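Local coordinates for protein threonine phosphate decarboxylase-like enzyme (Sulfurospirillum multivorans, PDB 6OUX) that decarboxylates L-serine O-phosphate to ethanolamine O-phosphate with pyridoxal phosphate, supplying the linker precursor of norcobamide, and acts less well on L-threonine phosphate, at residues S26-M31 / Y353-A358; I45-L50 / R369-T374; S82-L87 / I102-G107; I238-S243 / L253-M258. All blocks are in the same frame, centred on the assembly; numbering follows the deposited sequence.

Interaction 1 (S26-M31 / Y353-A358)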
loop_
_atom_site.group_PDB
_atom_site.type_symbol
_atom_site.label_atom_id
_atom_site.label_comp_id
_atom_site.label_asym_id
_atom_site.label_seq_id
_atom_site.Cartn_x
_atom_site.Cartn_y
_atom_site.Cartn_z
ATOM N N SER A 26 14.416 9.780 -0.582
ATOM C CA SER A 26 15.413 9.827 -1.637
ATOM C C SER A 26 15.505 11.186 -2.348
ATOM O O SER A 26 16.603 11.613 -2.714
ATOM C CB SER A 26 15.079 8.712 -2.667
ATOM O OG SER A 26 15.505 7.458 -2.160
ATOM N N HIS A 27 14.370 11.835 -2.587
ATOM C CA HIS A 27 14.382 13.203 -3.176
ATOM C C HIS A 27 14.080 14.273 -2.130
ATOM O O HIS A 27 12.906 14.534 -1.828
ATOM C CB HIS A 27 13.349 13.353 -4.277
ATOM C CG HIS A 27 13.508 12.375 -5.385
ATOM N ND1 HIS A 27 12.902 11.143 -5.374
ATOM C CD2 HIS A 27 14.181 12.455 -6.558
ATOM C CE1 HIS A 27 13.190 10.507 -6.498
ATOM N NE2 HIS A 27 13.971 11.276 -7.228
ATOM N N SER A 28 15.130 14.889 -1.619
ATOM C CA SER A 28 15.003 16.040 -0.734
ATOM C C SER A 28 15.845 17.202 -1.263
ATOM O O SER A 28 17.099 17.148 -1.275
ATOM C CB SER A 28 15.467 15.692 0.669
ATOM O OG SER A 28 15.135 16.741 1.600
ATOM N N PRO A 29 15.187 18.240 -1.744
ATOM C CA PRO A 29 13.714 18.404 -1.860
ATOM C C PRO A 29 13.017 17.493 -2.889
ATOM O O PRO A 29 13.685 16.869 -3.756
ATOM C CB PRO A 29 13.558 19.864 -2.247
ATOM C CG PRO A 29 14.883 20.246 -2.884
ATOM C CD PRO A 29 15.920 19.447 -2.151
ATOM N N SER A 30 11.690 17.448 -2.813
ATOM C CA SER A 30 10.909 16.563 -3.646
ATOM C C SER A 30 10.992 17.039 -5.044
ATOM O O SER A 30 11.148 18.221 -5.264
ATOM C CB SER A 30 9.429 16.556 -3.222
ATOM O OG SER A 30 8.706 17.611 -3.850
ATOM N N MET A 31 10.866 16.124 -5.993
ATOM C CA MET A 31 10.802 16.457 -7.414
ATOM C C MET A 31 9.626 17.342 -7.827
ATOM O O MET A 31 9.752 18.147 -8.755
ATOM C CB MET A 31 10.704 15.195 -8.264
ATOM C CG MET A 31 11.449 15.342 -9.557
ATOM S SD MET A 31 13.218 15.078 -9.311
ATOM C CE MET A 31 13.449 14.008 -10.706
ATOM N N TYR A 353 20.529 15.052 -10.872
ATOM C CA TYR A 353 20.130 15.124 -9.426
ATOM C C TYR A 353 20.789 14.034 -8.571
ATOM O O TYR A 353 20.681 12.849 -8.905
ATOM C CB TYR A 353 18.631 14.962 -9.284
ATOM C CG TYR A 353 18.016 15.524 -8.042
ATOM C CD1 TYR A 353 18.731 16.345 -7.154
ATOM C CD2 TYR A 353 16.697 15.278 -7.773
ATOM C CE1 TYR A 353 18.133 16.858 -6.005
ATOM C CE2 TYR A 353 16.109 15.805 -6.635
ATOM C CZ TYR A 353 16.830 16.605 -5.770
ATOM O OH TYR A 353 16.232 17.131 -4.635
ATOM N N VAL A 354 21.500 14.439 -7.521
ATOM C CA VAL A 354 22.099 13.499 -6.559
ATOM C C VAL A 354 21.660 13.923 -5.151
ATOM O O VAL A 354 21.073 14.998 -4.982
ATOM C CB VAL A 354 23.639 13.376 -6.679
ATOM C CG1 VAL A 354 24.041 13.058 -8.092
ATOM C CG2 VAL A 354 24.400 14.618 -6.178
ATOM N N ARG A 355 21.873 13.053 -4.165
ATOM C CA ARG A 355 21.264 13.187 -2.834
ATOM C C ARG A 355 22.339 13.693 -1.871
ATOM O O ARG A 355 23.439 13.098 -1.724
ATOM C CB ARG A 355 20.610 11.814 -2.414
ATOM C CG ARG A 355 19.881 11.694 -1.054
ATOM C CD ARG A 355 18.853 12.789 -0.969
ATOM N NE ARG A 355 17.880 12.700 0.113
ATOM C CZ ARG A 355 18.098 13.036 1.390
ATOM N NH1 ARG A 355 19.318 13.358 1.822
ATOM N NH2 ARG A 355 17.077 12.989 2.248
ATOM N N THR A 356 22.063 14.812 -1.231
ATOM C CA THR A 356 22.938 15.241 -0.129
ATOM C C THR A 356 22.966 14.256 1.055
ATOM O O THR A 356 21.945 13.610 1.400
ATOM C CB THR A 356 22.553 16.623 0.418
ATOM O OG1 THR A 356 23.562 17.039 1.327
ATOM C CG2 THR A 356 21.219 16.634 1.145
ATOM N N MET A 357 24.121 14.210 1.735
ATOM C CA MET A 357 24.192 13.518 3.054
ATOM C C MET A 357 24.142 14.435 4.266
ATOM O O MET A 357 24.089 13.946 5.415
ATOM C CB MET A 357 25.415 12.639 3.131
ATOM C CG MET A 357 25.281 11.534 2.095
ATOM S SD MET A 357 24.332 10.035 2.393
ATOM C CE MET A 357 22.742 10.356 1.780
ATOM N N ALA A 358 23.940 15.736 4.014
ATOM C CA ALA A 358 23.912 16.763 5.083
ATOM C C ALA A 358 22.870 16.479 6.167
ATOM O O ALA A 358 23.073 16.798 7.317
ATOM C CB ALA A 358 23.658 18.148 4.465
HETATM O O HOH W 1 19.926 16.190 -2.583
#
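Three hydrogen bonds grip the oxygen of a water between the two segments: it donates to Ser28 O and to Val354 O, 2.9 Å from the latter, and accepts from Thr356 N. A direct hydrogen bond across comes from Tyr353, whose CG lies anti to the backbone N (chi1 -157°). Tyr353 OH donates to a lone pair of Pro29 O at 2.7 Å, and Pro29 CD, behind a cis peptide, packs on the same hydroxyl. Farther back along the ring, Met31 SD makes an oblique Met-aromatic contact, 3.8 Å from Tyr353 CD2, while the His27 ring, bonded through NE2 to Asp46, crosses at 40°. A leucine in place of Tyr353 would remove the ring and the hydroxyl donor to Pro29 O, and would probably loosen the hold on Met31 and His27. Strand 352-356 belongs to the smaller sheet of this aminotransferase-like fold and carries Arg355, a residue of the O-phospho-L-serine site. Bent at chi2 (53°), the arginine passes Ser26 O, 3.1 Å from Arg355 CD, and lays one guanidinium face against Ser28 CB. Arg355 NH1 donates in plane to Thr356 O at 2.7 Å and makes a salt bridge with Asp359; NH2 bonds Gly25 O.

Interaction 2 (I45-L50 / R369-T374)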
loop_
_atom_site.group_PDB
_atom_site.type_symbol
_atom_site.label_atom_id
_atom_site.label_comp_id
_atom_site.label_asym_id
_atom_site.label_seq_id
_atom_site.Cartn_x
_atom_site.Cartn_y
_atom_site.Cartn_z
ATOM N N ILE A 45 19.073 13.272 -15.644
ATOM C CA ILE A 45 19.495 12.047 -14.965
ATOM C C ILE A 45 19.097 12.193 -13.511
ATOM O O ILE A 45 19.612 13.087 -12.817
ATOM C CB ILE A 45 21.025 11.818 -15.083
ATOM C CG1 ILE A 45 21.418 11.644 -16.544
ATOM C CG2 ILE A 45 21.445 10.592 -14.262
ATOM C CD1 ILE A 45 22.919 11.686 -16.740
ATOM N N ASP A 46 18.223 11.310 -13.040
ATOM C CA ASP A 46 17.892 11.303 -11.628
ATOM C C ASP A 46 18.739 10.218 -11.018
ATOM O O ASP A 46 18.467 9.016 -11.193
ATOM C CB ASP A 46 16.384 11.046 -11.413
ATOM C CG ASP A 46 15.987 10.984 -9.936
ATOM O OD1 ASP A 46 16.836 11.036 -8.973
ATOM O OD2 ASP A 46 14.747 10.908 -9.736
ATOM N N ALA A 47 19.767 10.604 -10.286
ATOM C CA ALA A 47 20.547 9.589 -9.537
ATOM C C ALA A 47 20.311 9.622 -8.009
ATOM O O ALA A 47 21.198 9.289 -7.243
ATOM C CB ALA A 47 22.024 9.714 -9.883
ATOM N N CYS A 48 19.099 9.960 -7.580
ATOM C CA CYS A 48 18.728 9.928 -6.185
ATOM C C CYS A 48 18.081 8.637 -5.760
ATOM O O CYS A 48 18.421 8.082 -4.718
ATOM C CB CYS A 48 17.707 11.020 -5.867
ATOM S SG CYS A 48 18.372 12.666 -5.796
ATOM N N TYR A 49 17.103 8.173 -6.528
ATOM C CA TYR A 49 16.429 6.939 -6.168
ATOM C C TYR A 49 17.180 5.688 -6.642
ATOM O O TYR A 49 17.889 5.668 -7.653
ATOM C CB TYR A 49 14.964 6.901 -6.650
ATOM C CG TYR A 49 14.889 6.693 -8.113
ATOM C CD1 TYR A 49 15.180 7.745 -8.982
ATOM C CD2 TYR A 49 14.575 5.449 -8.653
ATOM C CE1 TYR A 49 15.155 7.573 -10.351
ATOM C CE2 TYR A 49 14.571 5.262 -10.032
ATOM C CZ TYR A 49 14.860 6.339 -10.873
ATOM O OH TYR A 49 14.841 6.238 -12.245
ATOM N N LEU A 50 16.987 4.636 -5.881
ATOM C CA LEU A 50 17.772 3.425 -6.000
ATOM C C LEU A 50 16.985 2.411 -6.828
ATOM O O LEU A 50 15.819 2.121 -6.564
ATOM C CB LEU A 50 18.126 2.927 -4.660
ATOM C CG LEU A 50 18.671 3.994 -3.710
ATOM C CD1 LEU A 50 18.866 3.372 -2.364
ATOM C CD2 LEU A 50 19.979 4.606 -4.193
ATOM N N ARG A 369 25.340 11.034 -2.027
ATOM C CA ARG A 369 25.045 9.641 -2.412
ATOM C C ARG A 369 24.562 9.626 -3.835
ATOM O O ARG A 369 23.574 10.302 -4.161
ATOM C CB ARG A 369 23.968 9.025 -1.539
ATOM C CG ARG A 369 23.918 7.483 -1.666
ATOM C CD ARG A 369 22.637 6.946 -1.111
ATOM N NE ARG A 369 21.456 7.411 -1.818
ATOM C CZ ARG A 369 20.211 7.117 -1.442
ATOM N NH1 ARG A 369 20.015 6.361 -0.393
ATOM N NH2 ARG A 369 19.172 7.551 -2.119
ATOM N N ILE A 370 25.234 8.832 -4.689
ATOM C CA ILE A 370 24.848 8.763 -6.117
ATOM C C ILE A 370 24.408 7.340 -6.485
ATOM O O ILE A 370 25.147 6.417 -6.315
ATOM C CB ILE A 370 26.031 9.139 -7.067
ATOM C CG1 ILE A 370 26.699 10.434 -6.584
ATOM C CG2 ILE A 370 25.524 9.228 -8.516
ATOM C CD1 ILE A 370 27.912 10.863 -7.387
ATOM N N ALA A 371 23.197 7.204 -6.997
ATOM C CA ALA A 371 22.708 5.899 -7.427
ATOM C C ALA A 371 23.352 5.536 -8.760
ATOM O O ALA A 371 23.502 6.411 -9.632
ATOM C CB ALA A 371 21.204 5.956 -7.606
ATOM N N GLY A 372 23.705 4.284 -8.956
ATOM C CA GLY A 372 24.368 3.854 -10.175
ATOM C C GLY A 372 23.305 3.749 -11.231
ATOM O O GLY A 372 22.199 3.254 -10.938
ATOM N N ARG A 373 23.571 4.351 -12.400
ATOM C CA ARG A 373 22.629 4.319 -13.530
ATOM C C ARG A 373 23.118 3.404 -14.689
ATOM O O ARG A 373 23.861 2.434 -14.459
ATOM C CB ARG A 373 22.349 5.754 -14.010
ATOM C CG ARG A 373 21.854 6.703 -12.945
ATOM C CD ARG A 373 20.872 6.123 -11.957
ATOM N NE ARG A 373 19.639 5.692 -12.582
ATOM C CZ ARG A 373 18.790 4.822 -12.034
ATOM N NH1 ARG A 373 19.013 4.291 -10.797
ATOM N NH2 ARG A 373 17.704 4.483 -12.727
ATOM N N THR A 374 22.721 3.710 -15.915
ATOM C CA THR A 374 23.202 2.983 -17.051
ATOM C C THR A 374 24.637 3.465 -17.308
ATOM O O THR A 374 25.061 4.537 -16.799
ATOM C CB THR A 374 22.337 3.277 -18.313
ATOM O OG1 THR A 374 22.422 4.668 -18.647
ATOM C CG2 THR A 374 20.852 2.912 -18.090
HETATM O O HOH W 2 21.507 8.660 -4.262
#
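The binding site for O-phospho-L-serine takes one of its arginines from here: Arg369, on strand 367-371, is held by the chain that follows strand 45-46. Anti at its first two torsions and bent at chi3 (63°), Arg369 sends NH2 to Cys48 O at 2.8 Å, nearly along the C=O axis. Leu50 CD2 sits 3.6 Å above the guanidinium plane of Arg369, over its centre. At the edge a water accepts from Arg369 NE at 2.7 Å, while NH1 goes to Asn181 O and Phe131 adds a cation-pi contact, which together probably fix the rotation of the flat group. The backbones meet where Ala371 N donates to Ala47 O at 2.9 Å, from 27° above the carbonyl plane, and Ala371 CB nestles against Tyr49 O. An Asx turn lies within 45-50: Asp46 OD1 accepts from Cys48 N at 2.9 Å, its other oxygen bonding His27. Arg373, folded at chi2 and chi3, turns one guanidinium face to the backbone, with Asp46 O 3.8 Å from Arg373 NE. A small-domain arginine that binds the substrate carboxylate is well known in the class I and II aminotransferase family, and Arg369 is consistent with that role.

Interaction 3 (S82-L87 / I102-G107)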
loop_
_atom_site.group_PDB
_atom_site.type_symbol
_atom_site.label_atom_id
_atom_site.label_comp_id
_atom_site.label_asym_id
_atom_site.label_seq_id
_atom_site.Cartn_x
_atom_site.Cartn_y
_atom_site.Cartn_z
ATOM N N SER A 82 -5.391 -11.167 -5.352
ATOM C CA SER A 82 -5.218 -12.279 -4.404
ATOM C C SER A 82 -4.848 -11.793 -3.048
ATOM O O SER A 82 -4.237 -10.727 -2.903
ATOM C CB SER A 82 -4.145 -13.216 -4.930
ATOM O OG SER A 82 -4.448 -13.635 -6.260
ATOM N N GLN A 83 -5.235 -12.589 -2.050
ATOM C CA GLN A 83 -5.047 -12.291 -0.659
ATOM C C GLN A 83 -3.701 -12.844 -0.181
ATOM O O GLN A 83 -3.042 -13.604 -0.903
ATOM C CB GLN A 83 -6.184 -12.879 0.198
ATOM C CG GLN A 83 -7.624 -12.645 -0.284
ATOM C CD GLN A 83 -7.897 -11.235 -0.794
ATOM O OE1 GLN A 83 -8.209 -11.039 -1.971
ATOM N NE2 GLN A 83 -7.794 -10.245 0.093
ATOM N N GLN A 84 -3.310 -12.420 1.018
ATOM C CA GLN A 84 -2.002 -12.713 1.604
ATOM C C GLN A 84 -1.572 -14.180 1.494
ATOM O O GLN A 84 -0.473 -14.480 0.968
ATOM C CB GLN A 84 -1.941 -12.193 3.047
ATOM C CG GLN A 84 -0.625 -12.423 3.760
ATOM C CD GLN A 84 0.439 -11.353 3.537
ATOM O OE1 GLN A 84 0.170 -10.178 3.133
ATOM N NE2 GLN A 84 1.663 -11.731 3.842
ATOM N N ARG A 85 -2.432 -15.111 1.928
ATOM C CA ARG A 85 -2.093 -16.560 1.854
ATOM C C ARG A 85 -1.731 -17.060 0.449
ATOM O O ARG A 85 -0.873 -17.985 0.267
ATOM C CB ARG A 85 -3.232 -17.439 2.445
ATOM C CG ARG A 85 -3.541 -17.238 3.933
ATOM C CD ARG A 85 -2.348 -17.606 4.819
ATOM N NE ARG A 85 -2.541 -17.373 6.257
ATOM C CZ ARG A 85 -1.565 -17.424 7.173
ATOM N NH1 ARG A 85 -0.316 -17.669 6.808
ATOM N NH2 ARG A 85 -1.820 -17.162 8.456
ATOM N N SER A 86 -2.379 -16.496 -0.576
ATOM C CA SER A 86 -2.095 -16.948 -1.898
ATOM C C SER A 86 -0.729 -16.381 -2.330
ATOM O O SER A 86 0.016 -17.068 -3.025
ATOM C CB SER A 86 -3.270 -16.674 -2.870
ATOM O OG SER A 86 -2.825 -16.320 -4.153
ATOM N N LEU A 87 -0.395 -15.168 -1.880
ATOM C CA LEU A 87 0.882 -14.496 -2.181
ATOM C C LEU A 87 2.072 -15.178 -1.477
ATOM O O LEU A 87 3.124 -15.413 -2.082
ATOM C CB LEU A 87 0.818 -13.033 -1.744
ATOM C CG LEU A 87 -0.244 -12.190 -2.451
ATOM C CD1 LEU A 87 -0.355 -10.825 -1.815
ATOM C CD2 LEU A 87 0.054 -12.146 -3.934
ATOM N N ILE A 102 6.527 -16.309 5.447
ATOM C CA ILE A 102 6.632 -15.118 4.568
ATOM C C ILE A 102 5.543 -14.080 4.857
ATOM O O ILE A 102 4.394 -14.443 4.882
ATOM C CB ILE A 102 6.541 -15.503 3.085
ATOM C CG1 ILE A 102 7.516 -16.622 2.766
ATOM C CG2 ILE A 102 6.824 -14.266 2.205
ATOM C CD1 ILE A 102 7.433 -17.247 1.373
ATOM N N PHE A 103 5.943 -12.826 5.120
ATOM C CA PHE A 103 5.071 -11.695 5.237
ATOM C C PHE A 103 5.314 -10.774 3.998
ATOM O O PHE A 103 6.465 -10.347 3.720
ATOM C CB PHE A 103 5.298 -10.950 6.582
ATOM C CG PHE A 103 4.435 -9.744 6.742
ATOM C CD1 PHE A 103 4.817 -8.516 6.187
ATOM C CD2 PHE A 103 3.190 -9.822 7.380
ATOM C CE1 PHE A 103 4.021 -7.400 6.282
ATOM C CE2 PHE A 103 2.389 -8.681 7.511
ATOM C CZ PHE A 103 2.800 -7.471 6.982
ATOM N N ILE A 104 4.242 -10.428 3.306
ATOM C CA ILE A 104 4.306 -9.572 2.097
ATOM C C ILE A 104 3.696 -8.209 2.439
ATOM O O ILE A 104 2.569 -8.165 2.924
ATOM C CB ILE A 104 3.485 -10.116 0.914
ATOM C CG1 ILE A 104 3.648 -11.634 0.690
ATOM C CG2 ILE A 104 3.780 -9.259 -0.333
ATOM C CD1 ILE A 104 4.894 -12.030 -0.007
ATOM N N GLY A 105 4.436 -7.115 2.239
ATOM C CA GLY A 105 3.917 -5.748 2.466
ATOM C C GLY A 105 4.472 -4.752 1.423
ATOM O O GLY A 105 4.898 -5.155 0.323
ATOM N N ASN A 106 4.477 -3.475 1.779
ATOM C CA ASN A 106 4.834 -2.385 0.887
ATOM C C ASN A 106 6.310 -2.128 0.613
ATOM O O ASN A 106 6.680 -1.579 -0.421
ATOM C CB ASN A 106 4.243 -1.090 1.436
ATOM C CG ASN A 106 2.756 -1.059 1.305
ATOM O OD1 ASN A 106 2.226 -1.414 0.260
ATOM N ND2 ASN A 106 2.067 -0.654 2.366
ATOM N N GLY A 107 7.149 -2.502 1.535
ATOM C CA GLY A 107 8.570 -2.224 1.410
ATOM C C GLY A 107 9.264 -2.671 2.651
ATOM O O GLY A 107 8.613 -2.967 3.659
#
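Two flat groups meet at this contact, the Phe103 ring and the carboxamide of Gln84, and neither is squarely stacked: the carboxamide end comes up to the ring obliquely. It addresses the Ile104 backbone instead. As built, Gln84 NE2 lies 2.9 Å from Ile104 N and Gln84 OE1 3.1 Å from Ile104 O. Donor thus faces donor and acceptor faces acceptor, so the amide is probably turned over; with its ends exchanged, both approaches may be hydrogen bonds. CG anti to the backbone N (chi1 -179°) and a bend at chi2 (86°) carry the group from the first turn of helix 84-95 to the strand. An alanine at Gln84 would remove the carboxamide and would probably leave the Ile104 peptide groups poorly matched and the strand less firmly tied to the helix. The Ile104 side chain points to the helix, with Ile104 CG1 4.0 Å from Leu87 CB, and Met91 of the same helix also touches it. Gln83, at the N-cap position, starts this helix, its O accepting from both Ser86 N and Leu87 N. Phe103 and Gly105 bond strand 254-257, whereas Gln88 NE2 donates to Ile102 O, so two glutamines of helix 84-95 address the backbone edge facing away from that neighbour. Strand 102-105 is the outermost strand of the seven-stranded sheet in the large domain of this aminotransferase-like fold.

Interaction 4 (I238-S243 / L253-M258)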
loop_
_atom_site.group_PDB
_atom_site.type_symbol
_atom_site.label_atom_id
_atom_site.label_comp_id
_atom_site.label_asym_id
_atom_site.label_seq_id
_atom_site.Cartn_x
_atom_site.Cartn_y
_atom_site.Cartn_z
ATOM N N ILE A 238 14.440 -11.676 8.352
ATOM C CA ILE A 238 14.979 -11.109 7.122
ATOM C C ILE A 238 13.954 -10.183 6.519
ATOM O O ILE A 238 12.767 -10.524 6.391
ATOM C CB ILE A 238 15.340 -12.213 6.086
ATOM C CG1 ILE A 238 16.353 -13.201 6.661
ATOM C CG2 ILE A 238 15.851 -11.605 4.780
ATOM C CD1 ILE A 238 17.698 -12.594 7.061
ATOM N N VAL A 239 14.392 -8.993 6.115
ATOM C CA VAL A 239 13.495 -8.104 5.408
ATOM C C VAL A 239 14.149 -7.673 4.095
ATOM O O VAL A 239 15.353 -7.422 4.070
ATOM C CB VAL A 239 13.209 -6.820 6.259
ATOM C CG1 VAL A 239 12.269 -5.939 5.516
ATOM C CG2 VAL A 239 12.596 -7.130 7.589
ATOM N N LYS A 240 13.357 -7.537 3.029
ATOM C CA LYS A 240 13.927 -7.258 1.685
ATOM C C LYS A 240 12.901 -6.555 0.806
ATOM O O LYS A 240 11.782 -7.026 0.637
ATOM C CB LYS A 240 14.437 -8.550 1.021
ATOM C CG LYS A 240 15.044 -8.312 -0.332
ATOM C CD LYS A 240 15.969 -9.410 -0.832
ATOM C CE LYS A 240 16.614 -8.976 -2.128
ATOM N NZ LYS A 240 15.530 -8.758 -3.124
ATOM N N SER A 241 13.319 -5.426 0.241
ATOM C CA SER A 241 12.584 -4.750 -0.772
ATOM C C SER A 241 12.545 -5.630 -2.003
ATOM O O SER A 241 13.476 -6.366 -2.282
ATOM C CB SER A 241 13.200 -3.394 -1.055
ATOM O OG SER A 241 12.605 -2.847 -2.221
ATOM N N LEU A 242 11.434 -5.613 -2.703
ATOM C CA LEU A 242 11.423 -6.106 -4.094
ATOM C C LEU A 242 11.462 -4.989 -5.142
ATOM O O LEU A 242 11.563 -5.294 -6.327
ATOM C CB LEU A 242 10.221 -7.007 -4.338
ATOM C CG LEU A 242 10.201 -8.289 -3.518
ATOM C CD1 LEU A 242 8.824 -8.939 -3.637
ATOM C CD2 LEU A 242 11.294 -9.243 -4.001
ATOM N N SER A 243 11.493 -3.731 -4.711
ATOM C CA SER A 243 11.441 -2.553 -5.603
ATOM C C SER A 243 12.823 -1.956 -5.992
ATOM O O SER A 243 13.046 -1.483 -7.112
ATOM C CB SER A 243 10.446 -1.532 -4.971
ATOM O OG SER A 243 9.129 -2.189 -4.760
ATOM N N LEU A 253 6.685 -3.062 -3.124
ATOM C CA LEU A 253 6.633 -4.425 -2.610
ATOM C C LEU A 253 7.852 -4.796 -1.818
ATOM O O LEU A 253 8.954 -4.517 -2.217
ATOM C CB LEU A 253 6.624 -5.421 -3.747
ATOM C CG LEU A 253 5.406 -5.450 -4.628
ATOM C CD1 LEU A 253 5.719 -6.300 -5.841
ATOM C CD2 LEU A 253 4.217 -5.987 -3.869
ATOM N N GLY A 254 7.650 -5.488 -0.714
ATOM C CA GLY A 254 8.775 -6.041 0.014
ATOM C C GLY A 254 8.277 -7.231 0.765
ATOM O O GLY A 254 7.028 -7.421 0.905
ATOM N N TYR A 255 9.207 -8.042 1.244
ATOM C CA TYR A 255 8.787 -9.187 2.076
ATOM C C TYR A 255 9.672 -9.307 3.317
ATOM O O TYR A 255 10.712 -8.652 3.428
ATOM C CB TYR A 255 8.743 -10.494 1.272
ATOM C CG TYR A 255 10.141 -11.071 0.924
ATOM C CD1 TYR A 255 10.829 -10.659 -0.187
ATOM C CD2 TYR A 255 10.736 -11.992 1.729
ATOM C CE1 TYR A 255 12.082 -11.191 -0.515
ATOM C CE2 TYR A 255 11.993 -12.509 1.436
ATOM C CZ TYR A 255 12.654 -12.089 0.337
ATOM O OH TYR A 255 13.864 -12.592 0.091
ATOM N N ALA A 256 9.207 -10.096 4.260
ATOM C CA ALA A 256 9.976 -10.519 5.427
ATOM C C ALA A 256 9.818 -12.005 5.645
ATOM O O ALA A 256 8.749 -12.575 5.342
ATOM C CB ALA A 256 9.526 -9.796 6.668
ATOM N N LEU A 257 10.863 -12.617 6.194
ATOM C CA LEU A 257 10.851 -14.016 6.698
ATOM C C LEU A 257 10.916 -13.914 8.232
ATOM O O LEU A 257 11.811 -13.269 8.789
ATOM C CB LEU A 257 12.061 -14.785 6.193
ATOM C CG LEU A 257 12.293 -14.776 4.670
ATOM C CD1 LEU A 257 13.508 -15.602 4.278
ATOM C CD2 LEU A 257 11.104 -15.252 3.871
ATOM N N MET A 258 9.938 -14.501 8.889
ATOM C CA MET A 258 9.831 -14.406 10.319
ATOM C C MET A 258 9.016 -15.559 10.878
ATOM O O MET A 258 8.497 -16.400 10.151
ATOM C CB MET A 258 9.273 -13.033 10.748
ATOM C CG MET A 258 7.871 -12.676 10.292
ATOM S SD MET A 258 7.276 -10.996 10.821
ATOM C CE MET A 258 7.428 -10.148 9.470
#
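Strands 236-241 and 254-257 form an antiparallel pair within the mixed seven-stranded sheet of the large domain, the N-to-C directions of their short segments at 168°. Ile238 with Leu257 and Lys240 with Tyr255 are the hydrogen-bonded pairs, each joined by two backbone bonds; the shorter bond of the second runs from Tyr255 N to Lys240 O at 2.8 Å. Beyond the strands the ladder goes on: Leu242 N donates to Leu253 O at 2.8 Å, from above the carbonyl plane. Leu253 N then turns to a side chain, Ser243 OG at 3.1 Å, a hydroxyl that also bonds Val251 O. Ser241 OG accepts from Ser243 N, an ST turn, and from Lys244 N. Tyr255 takes the crowded first torsion (chi1 73°), which lays its ring alongside Lys240, with Tyr255 CE1 3.9 Å from Lys240 CB and the hydroxyl beside CD. Leu242 CD2 meets the ring edge, 4.1 Å from Tyr255 CE1. Bent at chi4 (-61°), Lys240 turns NZ to Ser241 O, and NZ also makes a salt bridge with Asp245. At Gly254 a CB would crowd Lys240 O. Helix 84-95 packs on the sheet face that bears Tyr255 and Leu257, and helix 108-116 on the one bearing Val239 and Ala256, while strands 204-208 and 102-105 flank the pair.

How the interactions relate
Two clusters emerge, one on each side of the chain's centre. Interactions 1 and 2, with centres 11 Å apart, share the smaller five-stranded sheet, where strand 352-356 runs between strands 45-46 and 367-371; their segments alternate along the chain, and each brings one arginine to the O-phospho-L-serine site. Interactions 3 and 4, with centres 10 Å apart, share the seven-stranded sheet, strand 102-105 pairing with strand 254-257, and follow one another in sequence. Both fall within the stretch enclosed by interactions 1 and 2, so the smaller sheet joins early and late parts of the chain, while the large-domain sheet comes from between. Nearest atoms of interactions 2 and 4 are about 5 Å apart.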